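Serine-rich secreted cell wall anchored (LPXTG-motif ) protein (PDB 5NXK) probably acts as a cell-surface adhesin, a beta-solenoid through which a gut lactobacillus may attach to surfaces of its host. Local coordinates at residues I186-L191 / A209-E214; R229-I234 / V250-Q255; L190-P195 / G199-T204. All coordinates share one frame; numbering follows the deposited sequence.

Contact 1. Residues I186-L191 / A209-E214; sequences IDMWLL and ASLTME
M188 and M213 provide the apolar part of this contact, reaching toward each other across the interior of the beta-solenoid from two different sheets. The two thioether chains cross at about a right angle. M188 runs extended beyond CG, and its CE lies 3.8 Å from SD of M213; in return CE of M213 sits 4.2 Å from SD of M188. Each sulfur is thus met by the other's methyl. The bend at the end of M213 (chi3 -69°) turns its CE into this exchange. L211, two residues earlier on the same strand, adds a looser touch, its CD1 4.4 Å from CE of M188.

The second kind of contact is polar against apolar. D187, at the corner where the chain turns from one face to the next, slides past M213 in the opposite direction, so that OD2 of D187 comes 3.6 Å from CB of M213 while CB of D187 lies 4.0 Å from SD of M213. The carboxylate finds its polar partners outside the two segments: T219 and N181 at OD1, N222 and N215 at OD2.

A buried aspartate beside methionine would be costly if bare; with two partners on each oxygen, its negative charge is probably stabilised in place, and M213 can pack against it without supplying any polar group.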
ATOM      1  N   ILE A 186      -7.373  -6.306   6.417  1.00 25.41           N
ATOM      2  CA  ILE A 186      -6.574  -6.697   5.256  1.00 27.53           C
ATOM      3  C   ILE A 186      -5.265  -5.895   5.259  1.00 26.94           C
ATOM      4  O   ILE A 186      -5.293  -4.704   5.527  1.00 24.48           O
ATOM      5  CB  ILE A 186      -7.360  -6.470   3.929  1.00 20.25           C
ATOM      6  CG1 ILE A 186      -8.697  -7.223   3.967  1.00 24.65           C
ATOM      7  CG2 ILE A 186      -6.529  -6.903   2.718  1.00 21.80           C
ATOM      8  CD1 ILE A 186      -9.598  -6.918   2.774  1.00 24.44           C
ATOM      9  N   ASP A 187      -4.126  -6.543   4.998  1.00 24.27           N
ATOM     10  CA  ASP A 187      -2.848  -5.823   4.954  1.00 20.02           C
ATOM     11  C   ASP A 187      -2.679  -5.063   3.631  1.00 23.99           C
ATOM     12  O   ASP A 187      -2.296  -3.895   3.625  1.00 28.40           O
ATOM     13  CB  ASP A 187      -1.658  -6.769   5.152  1.00 22.48           C
ATOM     14  CG  ASP A 187      -1.651  -7.461   6.525  1.00 33.51           C
ATOM     15  OD1 ASP A 187      -2.300  -6.968   7.477  1.00 31.60           O
ATOM     16  OD2 ASP A 187      -0.976  -8.510   6.648  1.00 33.61           O
ATOM     17  N   MET A 188      -2.960  -5.731   2.512  1.00 22.00           N
ATOM     18  CA  MET A 188      -2.846  -5.102   1.187  1.00 24.92           C
ATOM     19  C   MET A 188      -4.076  -5.437   0.370  1.00 25.93           C
ATOM     20  O   MET A 188      -4.328  -6.606   0.093  1.00 25.87           O
ATOM     21  CB  MET A 188      -1.610  -5.590   0.436  1.00 23.58           C
ATOM     22  CG  MET A 188      -0.273  -5.210   1.050  1.00 32.36           C
ATOM     23  SD  MET A 188       1.077  -5.977   0.106  1.00 30.71           S
ATOM     24  CE  MET A 188       2.503  -5.252   0.912  1.00 29.12           C
ATOM     25  N   TRP A 189      -4.838  -4.424  -0.025  1.00 23.21           N
ATOM     26  CA  TRP A 189      -6.012  -4.648  -0.844  1.00 21.26           C
ATOM     27  C   TRP A 189      -5.829  -3.906  -2.157  1.00 25.88           C
ATOM     28  O   TRP A 189      -5.827  -2.678  -2.184  1.00 23.85           O
ATOM     29  CB  TRP A 189      -7.290  -4.165  -0.139  1.00 22.76           C
ATOM     30  CG  TRP A 189      -8.556  -4.641  -0.787  1.00 24.15           C
ATOM     31  CD1 TRP A 189      -8.668  -5.338  -1.955  1.00 24.14           C
ATOM     32  CD2 TRP A 189      -9.894  -4.491  -0.282  1.00 26.88           C
ATOM     33  NE1 TRP A 189      -9.983  -5.621  -2.213  1.00 24.26           N
ATOM     34  CE2 TRP A 189     -10.755  -5.116  -1.202  1.00 22.44           C
ATOM     35  CE3 TRP A 189     -10.442  -3.884   0.855  1.00 26.91           C
ATOM     36  CZ2 TRP A 189     -12.141  -5.153  -1.022  1.00 25.86           C
ATOM     37  CZ3 TRP A 189     -11.816  -3.928   1.033  1.00 25.18           C
ATOM     38  CH2 TRP A 189     -12.649  -4.557   0.102  1.00 26.30           C
ATOM     39  N   LEU A 190      -5.675  -4.661  -3.239  1.00 21.57           N
ATOM     40  CA  LEU A 190      -5.493  -4.086  -4.562  1.00 21.78           C
ATOM     41  C   LEU A 190      -6.720  -4.445  -5.378  1.00 24.83           C
ATOM     42  O   LEU A 190      -6.981  -5.618  -5.647  1.00 30.67           O
ATOM     43  CB  LEU A 190      -4.220  -4.596  -5.237  1.00 21.58           C
ATOM     44  CG  LEU A 190      -2.873  -4.322  -4.548  1.00 22.81           C
ATOM     45  CD1 LEU A 190      -2.545  -5.374  -3.486  1.00 19.25           C
ATOM     46  CD2 LEU A 190      -1.738  -4.201  -5.573  1.00 21.40           C
ATOM     47  N   LEU A 191      -7.480  -3.420  -5.745  1.00 23.82           N
ATOM     48  CA  LEU A 191      -8.759  -3.592  -6.423  1.00 20.83           C
ATOM     49  C   LEU A 191      -8.823  -2.676  -7.645  1.00 20.02           C
ATOM     50  O   LEU A 191      -8.374  -1.531  -7.588  1.00 23.06           O
ATOM     51  CB  LEU A 191      -9.917  -3.281  -5.454  1.00 20.82           C
ATOM     52  CG  LEU A 191     -11.377  -3.397  -5.920  1.00 26.68           C
ATOM     53  CD1 LEU A 191     -12.277  -3.885  -4.764  1.00 20.06           C
ATOM     54  CD2 LEU A 191     -11.899  -2.058  -6.492  1.00 24.35           C
ATOM     55  N   ALA A 209      14.867  -9.500  -1.743  1.00 26.25           N
ATOM     56  CA  ALA A 209      14.096  -8.662  -0.824  1.00 23.91           C
ATOM     57  C   ALA A 209      13.407  -9.516   0.221  1.00 29.09           C
ATOM     58  O   ALA A 209      13.289 -10.728   0.061  1.00 29.95           O
ATOM     59  CB  ALA A 209      13.077  -7.840  -1.575  1.00 24.84           C
ATOM     60  N   SER A 210      12.928  -8.880   1.281  1.00 25.39           N
ATOM     61  CA  SER A 210      12.138  -9.586   2.267  1.00 25.00           C
ATOM     62  C   SER A 210      10.827  -8.833   2.507  1.00 27.19           C
ATOM     63  O   SER A 210      10.776  -7.592   2.515  1.00 27.52           O
ATOM     64  CB  SER A 210      12.931  -9.801   3.571  1.00 33.39           C
ATOM     65  OG  SER A 210      12.752  -8.742   4.502  1.00 46.61           O
ATOM     66  N   LEU A 211       9.761  -9.606   2.649  1.00 27.04           N
ATOM     67  CA  LEU A 211       8.451  -9.078   2.980  1.00 24.04           C
ATOM     68  C   LEU A 211       7.927  -9.868   4.155  1.00 27.44           C
ATOM     69  O   LEU A 211       7.802 -11.087   4.076  1.00 27.63           O
ATOM     70  CB  LEU A 211       7.495  -9.177   1.792  1.00 25.79           C
ATOM     71  CG  LEU A 211       6.037  -8.834   2.138  1.00 28.34           C
ATOM     72  CD1 LEU A 211       5.941  -7.392   2.629  1.00 26.39           C
ATOM     73  CD2 LEU A 211       5.116  -9.035   0.939  1.00 25.07           C
ATOM     74  N   THR A 212       7.646  -9.178   5.254  1.00 24.17           N
ATOM     75  CA  THR A 212       7.147  -9.827   6.451  1.00 26.05           C
ATOM     76  C   THR A 212       5.820  -9.197   6.880  1.00 28.72           C
ATOM     77  O   THR A 212       5.746  -7.996   7.153  1.00 28.63           O
ATOM     78  CB  THR A 212       8.169  -9.732   7.602  1.00 28.11           C
ATOM     79  OG1 THR A 212       9.419 -10.298   7.183  1.00 29.34           O
ATOM     80  CG2 THR A 212       7.671 -10.472   8.820  1.00 29.89           C
ATOM     81  N   MET A 213       4.774 -10.014   6.913  1.00 22.65           N
ATOM     82  CA  MET A 213       3.448  -9.592   7.348  1.00 26.95           C
ATOM     83  C   MET A 213       2.859 -10.676   8.242  1.00 27.17           C
ATOM     84  O   MET A 213       1.979 -11.442   7.842  1.00 25.64           O
ATOM     85  CB  MET A 213       2.536  -9.265   6.153  1.00 27.63           C
ATOM     86  CG  MET A 213       3.208  -8.406   5.092  1.00 36.17           C
ATOM     87  SD  MET A 213       2.057  -7.505   3.998  1.00 43.14           S
ATOM     88  CE  MET A 213       1.397  -8.890   3.102  1.00 23.53           C
ATOM     89  N   GLU A 214       3.380 -10.732   9.463  1.00 27.20           N
ATOM     90  CA  GLU A 214       3.008 -11.768  10.414  1.00 32.42           C
ATOM     91  C   GLU A 214       1.906 -11.226  11.309  1.00 29.84           C
ATOM     92  O   GLU A 214       2.168 -10.730  12.398  1.00 30.39           O
ATOM     93  CB  GLU A 214       4.232 -12.189  11.223  1.00 34.14           C
ATOM     94  CG  GLU A 214       5.230 -12.971  10.374  1.00 40.40           C
ATOM     95  CD  GLU A 214       6.481 -13.365  11.138  1.00 50.42           C
ATOM     96  OE1 GLU A 214       7.103 -12.483  11.776  1.00 54.78           O
ATOM     97  OE2 GLU A 214       6.856 -14.551  11.076  1.00 53.24           O
TER

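Contact 2. Residues R229-I234 / V250-Q255; sequences RENHFI and VRIIPQ
OE2 of E230, on the strand whose N231 and F233 touch I252 and V250, is gripped by two nitrogens of R229. NE and NH2 approach it side-on, each at 2.9 Å from OE2, with the oxygen lying in the guanidinium plane. NE uses the anti lone pair of OE2, whereas NH2 meets that oxygen from 32° out of the carboxylate plane. The other oxygen is occupied as well: NE2 of H232 donates to OE1 of E230 over 2.6 Å, a nearly straight bond at 164° that lies close to the imidazole plane. Held at both oxygens, the carboxylate has little freedom to rotate, and the pairing of charges probably favours its ionised form.

All of this stays within 229-234, R229 lying just before the strand; the contact proper is made by the alternate residues, which point inward. N231 and I252 slide past each other in opposite directions, and CG2 of I252 lies 4.0 Å from ND2 of N231. The amide is not left to the isoleucine: G227 N bonds to OD1, and ND2 bonds to R262 O. Further along, F233 swings CG anti to its backbone nitrogen (chi1 -180°), which brings CD2 of F233 within 3.9 Å of CG2 of V250 at an oblique approach to the ring.

L225 and I223 of strand 221-226 also pack on N231 and F233 respectively, while strand 230-235 itself runs between strands 200-205 and 261-267, and strand 248-252 between 221-226 and 283-285.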
ATOM      1  N   ARG A 229      -8.926  -7.779 -14.789  1.00 18.52           N
ATOM      2  CA  ARG A 229      -8.382  -8.671 -15.828  1.00 18.66           C
ATOM      3  C   ARG A 229      -7.189  -9.525 -15.352  1.00 21.51           C
ATOM      4  O   ARG A 229      -7.016 -10.644 -15.820  1.00 22.48           O
ATOM      5  CB  ARG A 229      -7.997  -7.893 -17.105  1.00 21.75           C
ATOM      6  CG  ARG A 229      -6.814  -6.926 -17.012  1.00 23.57           C
ATOM      7  CD  ARG A 229      -6.223  -6.636 -18.434  1.00 25.81           C
ATOM      8  NE  ARG A 229      -5.228  -7.651 -18.823  1.00 28.81           N
ATOM      9  CZ  ARG A 229      -5.360  -8.510 -19.836  1.00 28.46           C
ATOM     10  NH1 ARG A 229      -6.442  -8.474 -20.608  1.00 27.80           N
ATOM     11  NH2 ARG A 229      -4.399  -9.405 -20.085  1.00 20.73           N
ATOM     12  N   GLU A 230      -6.343  -8.996 -14.469  1.00 23.58           N
ATOM     13  CA  GLU A 230      -5.187  -9.766 -13.988  1.00 21.66           C
ATOM     14  C   GLU A 230      -4.946  -9.535 -12.502  1.00 23.62           C
ATOM     15  O   GLU A 230      -5.164  -8.434 -11.976  1.00 20.80           O
ATOM     16  CB  GLU A 230      -3.884  -9.400 -14.728  1.00 23.28           C
ATOM     17  CG  GLU A 230      -3.873  -9.541 -16.259  1.00 28.16           C
ATOM     18  CD  GLU A 230      -2.558  -9.050 -16.886  1.00 30.62           C
ATOM     19  OE1 GLU A 230      -1.484  -9.199 -16.245  1.00 29.03           O
ATOM     20  OE2 GLU A 230      -2.609  -8.428 -17.981  1.00 27.30           O
ATOM     21  N   ASN A 231      -4.464 -10.582 -11.842  1.00 19.59           N
ATOM     22  CA  ASN A 231      -4.078 -10.526 -10.436  1.00 21.11           C
ATOM     23  C   ASN A 231      -2.753 -11.257 -10.285  1.00 23.57           C
ATOM     24  O   ASN A 231      -2.666 -12.410 -10.653  1.00 24.38           O
ATOM     25  CB  ASN A 231      -5.147 -11.168  -9.552  1.00 18.26           C
ATOM     26  CG  ASN A 231      -6.454 -10.394  -9.569  1.00 22.05           C
ATOM     27  OD1 ASN A 231      -6.615  -9.421  -8.831  1.00 21.69           O
ATOM     28  ND2 ASN A 231      -7.375 -10.795 -10.450  1.00 19.75           N
ATOM     29  N   HIS A 232      -1.736 -10.611  -9.730  1.00 22.08           N
ATOM     30  CA  HIS A 232      -0.415 -11.238  -9.660  1.00 21.21           C
ATOM     31  C   HIS A 232       0.189 -11.171  -8.274  1.00 21.04           C
ATOM     32  O   HIS A 232       0.063 -10.160  -7.597  1.00 23.65           O
ATOM     33  CB  HIS A 232       0.558 -10.572 -10.633  1.00 20.84           C
ATOM     34  CG  HIS A 232       0.166 -10.689 -12.066  1.00 22.10           C
ATOM     35  ND1 HIS A 232       0.569 -11.744 -12.868  1.00 21.25           N
ATOM     36  CD2 HIS A 232      -0.548  -9.867 -12.871  1.00 20.98           C
ATOM     37  CE1 HIS A 232       0.092 -11.578 -14.082  1.00 20.68           C
ATOM     38  NE2 HIS A 232      -0.596 -10.443 -14.113  1.00 21.46           N
ATOM     39  N   PHE A 233       0.838 -12.253  -7.854  1.00 19.40           N
ATOM     40  CA  PHE A 233       1.724 -12.197  -6.693  1.00 19.12           C
ATOM     41  C   PHE A 233       3.025 -12.837  -7.137  1.00 23.13           C
ATOM     42  O   PHE A 233       3.059 -14.041  -7.431  1.00 21.07           O
ATOM     43  CB  PHE A 233       1.138 -12.929  -5.482  1.00 18.47           C
ATOM     44  CG  PHE A 233       2.021 -12.886  -4.249  1.00 19.93           C
ATOM     45  CD1 PHE A 233       2.622 -11.698  -3.850  1.00 22.81           C
ATOM     46  CD2 PHE A 233       2.207 -14.022  -3.466  1.00 20.35           C
ATOM     47  CE1 PHE A 233       3.416 -11.643  -2.710  1.00 25.36           C
ATOM     48  CE2 PHE A 233       2.998 -13.982  -2.323  1.00 23.75           C
ATOM     49  CZ  PHE A 233       3.600 -12.796  -1.937  1.00 26.09           C
ATOM     50  N   ILE A 234       4.067 -12.021  -7.254  1.00 18.54           N
ATOM     51  CA  ILE A 234       5.322 -12.468  -7.836  1.00 20.40           C
ATOM     52  C   ILE A 234       6.436 -12.342  -6.808  1.00 24.52           C
ATOM     53  O   ILE A 234       6.710 -11.259  -6.324  1.00 22.06           O
ATOM     54  CB  ILE A 234       5.699 -11.658  -9.087  1.00 21.82           C
ATOM     55  CG1 ILE A 234       4.591 -11.748 -10.132  1.00 29.61           C
ATOM     56  CG2 ILE A 234       7.006 -12.178  -9.679  1.00 24.18           C
ATOM     57  CD1 ILE A 234       4.787 -10.799 -11.287  1.00 35.49           C
ATOM     58  N   VAL A 250      -3.219 -15.057   0.567  1.00 21.76           N
ATOM     59  CA  VAL A 250      -3.561 -14.353  -0.673  1.00 20.80           C
ATOM     60  C   VAL A 250      -4.945 -14.779  -1.114  1.00 21.32           C
ATOM     61  O   VAL A 250      -5.242 -15.974  -1.226  1.00 25.85           O
ATOM     62  CB  VAL A 250      -2.566 -14.613  -1.828  1.00 20.42           C
ATOM     63  CG1 VAL A 250      -2.972 -13.791  -3.075  1.00 17.64           C
ATOM     64  CG2 VAL A 250      -1.144 -14.280  -1.397  1.00 20.95           C
ATOM     65  N   ARG A 251      -5.799 -13.794  -1.359  1.00 22.94           N
ATOM     66  CA  ARG A 251      -7.165 -14.079  -1.755  1.00 24.48           C
ATOM     67  C   ARG A 251      -7.488 -13.508  -3.129  1.00 20.88           C
ATOM     68  O   ARG A 251      -7.367 -12.313  -3.348  1.00 21.29           O
ATOM     69  CB  ARG A 251      -8.120 -13.509  -0.724  1.00 27.79           C
ATOM     70  CG  ARG A 251      -9.596 -13.643  -1.037  1.00 26.41           C
ATOM     71  CD  ARG A 251     -10.227 -13.958   0.304  1.00 39.07           C
ATOM     72  NE  ARG A 251     -11.668 -13.890   0.330  1.00 42.27           N
ATOM     73  CZ  ARG A 251     -12.425 -14.646   1.114  1.00 38.95           C
ATOM     74  NH1 ARG A 251     -11.876 -15.558   1.918  1.00 35.80           N
ATOM     75  NH2 ARG A 251     -13.740 -14.501   1.078  1.00 38.52           N
ATOM     76  N   ILE A 252      -7.887 -14.381  -4.051  1.00 23.86           N
ATOM     77  CA  ILE A 252      -8.335 -13.951  -5.365  1.00 25.51           C
ATOM     78  C   ILE A 252      -9.733 -14.491  -5.620  1.00 26.79           C
ATOM     79  O   ILE A 252      -9.904 -15.590  -6.144  1.00 22.71           O
ATOM     80  CB  ILE A 252      -7.396 -14.416  -6.468  1.00 27.78           C
ATOM     81  CG1 ILE A 252      -5.940 -14.124  -6.072  1.00 23.85           C
ATOM     82  CG2 ILE A 252      -7.763 -13.719  -7.798  1.00 25.27           C
ATOM     83  CD1 ILE A 252      -4.923 -14.604  -7.070  1.00 24.70           C
ATOM     84  N   ILE A 253     -10.723 -13.699  -5.233  1.00 27.09           N
ATOM     85  CA  ILE A 253     -12.128 -14.047  -5.394  1.00 28.85           C
ATOM     86  C   ILE A 253     -12.849 -12.818  -5.941  1.00 24.12           C
ATOM     87  O   ILE A 253     -12.781 -11.747  -5.337  1.00 26.82           O
ATOM     88  CB  ILE A 253     -12.765 -14.500  -4.045  1.00 27.68           C
ATOM     89  CG1 ILE A 253     -12.130 -15.814  -3.557  1.00 25.31           C
ATOM     90  CG2 ILE A 253     -14.267 -14.690  -4.195  1.00 28.14           C
ATOM     91  CD1 ILE A 253     -12.683 -16.301  -2.186  1.00 29.57           C
ATOM     92  N   PRO A 254     -13.506 -12.952  -7.104  1.00 23.16           N
ATOM     93  CA  PRO A 254     -14.141 -11.770  -7.709  1.00 24.89           C
ATOM     94  C   PRO A 254     -15.190 -11.128  -6.792  1.00 26.05           C
ATOM     95  O   PRO A 254     -15.900 -11.836  -6.073  1.00 27.65           O
ATOM     96  CB  PRO A 254     -14.783 -12.323  -8.983  1.00 26.08           C
ATOM     97  CG  PRO A 254     -13.963 -13.570  -9.318  1.00 29.30           C
ATOM     98  CD  PRO A 254     -13.581 -14.145  -7.971  1.00 25.23           C
ATOM     99  N   GLN A 255     -15.249  -9.799  -6.800  1.00 26.86           N
ATOM    100  CA  GLN A 255     -16.180  -9.038  -5.966  1.00 28.84           C
ATOM    101  C   GLN A 255     -17.637  -9.213  -6.406  1.00 34.34           C
ATOM    102  O   GLN A 255     -18.561  -9.042  -5.606  1.00 33.53           O
ATOM    103  CB  GLN A 255     -15.805  -7.552  -5.991  1.00 27.40           C
ATOM    104  CG  GLN A 255     -14.573  -7.231  -5.166  1.00 27.87           C
ATOM    105  CD  GLN A 255     -14.879  -7.125  -3.680  1.00 31.26           C
ATOM    106  OE1 GLN A 255     -14.803  -8.119  -2.949  1.00 29.82           O
ATOM    107  NE2 GLN A 255     -15.187  -5.909  -3.215  1.00 28.37           N
TER

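Contact 3. Residues L190-P195 / G199-T204; sequences LLTAVP and GISTVT
L190 and S201 face each other where one course of the beta-solenoid passes into the next: strand 186-191 leaves its sheet, the chain loops round, and strand 200-205 comes back in another sheet, the touching parts running nearly antiparallel. The pair is held by side chains and not by strand-to-strand backbone bonding.

The L190 side chain illustrates how one residue can serve several neighbours. Its CB begins 3.7 Å from CB of S201. With CG set anti to the carbonyl carbon (chi1 -60°), the chain continues along strand 200-205 and the two methyls divide at CG. CD1 of L190 reaches CG2 of V203 at 3.5 Å, the two side chains crossing at about a right angle, so hydrocarbon meets hydrocarbon here. CD2 of L190 instead comes up to the backbone, 3.3 Å from O of T202, a close approach of a methyl to a carbonyl oxygen. L225 and I223 of strand 221-226 extend the apolar surroundings of L190 and V203.

Closer to the loop the chemistry becomes polar. OG of S201 lies 3.4 Å from O of L190, a weak hydrogen bond; the stronger one is to S166 O, outside both segments. The same OG is touched by CG2 of T192 at 3.5 Å, so the serine hydroxyl is packed by a methyl as well as bonded. T192 places its own hydroxyl between backbone N and carbonyl carbon (chi1 71°), leaving CG2 to touch the serine hydroxyl while OG1 bonds to G228 N.

G199, just before the strand, has a positive phi (66°), a backbone setting that favours glycine, and its CA passes 3.4 Å from OG1 of T192.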
ATOM      1  N   LEU A 190      -5.675  -4.661  -3.239  1.00 21.57           N
ATOM      2  CA  LEU A 190      -5.493  -4.086  -4.562  1.00 21.78           C
ATOM      3  C   LEU A 190      -6.720  -4.445  -5.378  1.00 24.83           C
ATOM      4  O   LEU A 190      -6.981  -5.618  -5.647  1.00 30.67           O
ATOM      5  CB  LEU A 190      -4.220  -4.596  -5.237  1.00 21.58           C
ATOM      6  CG  LEU A 190      -2.873  -4.322  -4.548  1.00 22.81           C
ATOM      7  CD1 LEU A 190      -2.545  -5.374  -3.486  1.00 19.25           C
ATOM      8  CD2 LEU A 190      -1.738  -4.201  -5.573  1.00 21.40           C
ATOM      9  N   LEU A 191      -7.480  -3.420  -5.745  1.00 23.82           N
ATOM     10  CA  LEU A 191      -8.759  -3.592  -6.423  1.00 20.83           C
ATOM     11  C   LEU A 191      -8.823  -2.676  -7.645  1.00 20.02           C
ATOM     12  O   LEU A 191      -8.374  -1.531  -7.588  1.00 23.06           O
ATOM     13  CB  LEU A 191      -9.917  -3.281  -5.454  1.00 20.82           C
ATOM     14  CG  LEU A 191     -11.377  -3.397  -5.920  1.00 26.68           C
ATOM     15  CD1 LEU A 191     -12.277  -3.885  -4.764  1.00 20.06           C
ATOM     16  CD2 LEU A 191     -11.899  -2.058  -6.492  1.00 24.35           C
ATOM     17  N   THR A 192      -9.373  -3.167  -8.748  1.00 20.82           N
ATOM     18  CA  THR A 192      -9.717  -2.271  -9.847  1.00 23.12           C
ATOM     19  C   THR A 192     -11.221  -2.333 -10.058  1.00 24.36           C
ATOM     20  O   THR A 192     -11.846  -3.362  -9.856  1.00 25.11           O
ATOM     21  CB  THR A 192      -8.986  -2.628 -11.163  1.00 22.89           C
ATOM     22  OG1 THR A 192      -9.519  -3.855 -11.691  1.00 25.10           O
ATOM     23  CG2 THR A 192      -7.486  -2.812 -10.917  1.00 18.95           C
ATOM     24  N   ALA A 193     -11.780  -1.243 -10.550  1.00 26.96           N
ATOM     25  CA  ALA A 193     -13.207  -1.157 -10.799  1.00 27.71           C
ATOM     26  C   ALA A 193     -13.369  -0.943 -12.293  1.00 25.53           C
ATOM     27  O   ALA A 193     -12.392  -0.681 -12.985  1.00 29.72           O
ATOM     28  CB  ALA A 193     -13.837  -0.019 -10.008  1.00 28.11           C
ATOM     29  N   VAL A 194     -14.596  -1.055 -12.780  1.00 23.19           N
ATOM     30  CA  VAL A 194     -14.869  -1.043 -14.211  1.00 24.29           C
ATOM     31  C   VAL A 194     -14.185   0.076 -14.988  1.00 28.47           C
ATOM     32  O   VAL A 194     -13.605  -0.196 -16.033  1.00 32.18           O
ATOM     33  CB  VAL A 194     -16.391  -0.982 -14.462  1.00 30.33           C
ATOM     34  CG1 VAL A 194     -16.691  -0.716 -15.932  1.00 31.43           C
ATOM     35  CG2 VAL A 194     -17.042  -2.278 -13.993  1.00 36.78           C
ATOM     36  N   PRO A 195     -14.175   1.320 -14.472  1.00 25.13           N
ATOM     37  CA  PRO A 195     -13.543   2.270 -15.396  1.00 26.41           C
ATOM     38  C   PRO A 195     -12.005   2.364 -15.295  1.00 26.35           C
ATOM     39  O   PRO A 195     -11.430   3.241 -15.928  1.00 24.19           O
ATOM     40  CB  PRO A 195     -14.166   3.618 -14.978  1.00 29.74           C
ATOM     41  CG  PRO A 195     -15.363   3.267 -14.149  1.00 32.54           C
ATOM     42  CD  PRO A 195     -14.967   2.001 -13.440  1.00 29.58           C
ATOM     43  N   GLY A 199      -7.059  -2.521 -15.114  1.00 19.29           N
ATOM     44  CA  GLY A 199      -7.677  -3.723 -14.578  1.00 18.24           C
ATOM     45  C   GLY A 199      -6.684  -4.761 -14.067  1.00 18.33           C
ATOM     46  O   GLY A 199      -7.012  -5.944 -13.917  1.00 23.58           O
ATOM     47  N   ILE A 200      -5.479  -4.306 -13.759  1.00 21.37           N
ATOM     48  CA  ILE A 200      -4.404  -5.182 -13.291  1.00 25.00           C
ATOM     49  C   ILE A 200      -4.057  -4.877 -11.836  1.00 23.94           C
ATOM     50  O   ILE A 200      -3.872  -3.713 -11.477  1.00 22.72           O
ATOM     51  CB  ILE A 200      -3.139  -5.002 -14.150  1.00 18.10           C
ATOM     52  CG1 ILE A 200      -3.439  -5.380 -15.604  1.00 21.54           C
ATOM     53  CG2 ILE A 200      -1.964  -5.830 -13.597  1.00 18.79           C
ATOM     54  CD1 ILE A 200      -2.330  -4.975 -16.570  1.00 22.14           C
ATOM     55  N   SER A 201      -3.991  -5.914 -11.003  1.00 21.22           N
ATOM     56  CA  SER A 201      -3.586  -5.746  -9.607  1.00 22.86           C
ATOM     57  C   SER A 201      -2.422  -6.683  -9.300  1.00 23.71           C
ATOM     58  O   SER A 201      -2.567  -7.903  -9.386  1.00 22.19           O
ATOM     59  CB  SER A 201      -4.757  -6.025  -8.658  1.00 22.94           C
ATOM     60  OG  SER A 201      -5.781  -5.051  -8.809  1.00 20.82           O
ATOM     61  N   THR A 202      -1.300  -6.114  -8.865  1.00 22.24           N
ATOM     62  CA  THR A 202      -0.046  -6.867  -8.733  1.00 23.85           C
ATOM     63  C   THR A 202       0.740  -6.526  -7.481  1.00 22.19           C
ATOM     64  O   THR A 202       0.918  -5.362  -7.173  1.00 23.28           O
ATOM     65  CB  THR A 202       0.876  -6.614  -9.941  1.00 25.04           C
ATOM     66  OG1 THR A 202       0.226  -7.070 -11.127  1.00 28.61           O
ATOM     67  CG2 THR A 202       2.191  -7.359  -9.796  1.00 25.13           C
ATOM     68  N   VAL A 203       1.179  -7.546  -6.751  1.00 19.66           N
ATOM     69  CA  VAL A 203       2.188  -7.379  -5.705  1.00 21.79           C
ATOM     70  C   VAL A 203       3.455  -8.089  -6.135  1.00 23.82           C
ATOM     71  O   VAL A 203       3.397  -9.254  -6.536  1.00 21.47           O
ATOM     72  CB  VAL A 203       1.723  -7.939  -4.357  1.00 21.74           C
ATOM     73  CG1 VAL A 203       2.849  -7.829  -3.298  1.00 19.28           C
ATOM     74  CG2 VAL A 203       0.459  -7.207  -3.902  1.00 22.92           C
ATOM     75  N   THR A 204       4.590  -7.396  -6.105  1.00 20.23           N
ATOM     76  CA  THR A 204       5.856  -8.065  -6.425  1.00 19.44           C
ATOM     77  C   THR A 204       6.806  -7.966  -5.244  1.00 23.57           C
ATOM     78  O   THR A 204       6.758  -6.999  -4.487  1.00 24.00           O
ATOM     79  CB  THR A 204       6.569  -7.468  -7.656  1.00 21.85           C
ATOM     80  OG1 THR A 204       7.010  -6.132  -7.352  1.00 24.41           O
ATOM     81  CG2 THR A 204       5.634  -7.427  -8.847  1.00 24.16           C
TER

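In the fold
All three contacts join different sheets of one solenoid. Contacts 1 and 2 touch through buried residues alone; contact 3 is buried too, but with partly exposed residues at its edge. Contact 1, nearest the chain's centre, spans the interior and is sulfur-rich, with a bonded carboxylate at its corner. Contact 3 starts from the same strand, 186-191, and lies toward the loop end, where hydroxyls mix with methyls. Contact 2 joins the same two sheets as contact 3, on strand 230-235, the neighbour of 200-205, and on 248-252, two strands on from 186-191. Its strand 230-235 carries the R229-E230-H232 network on the side turned from the contact. Q255 packs on W189 and L191, linking contacts 1 and 2.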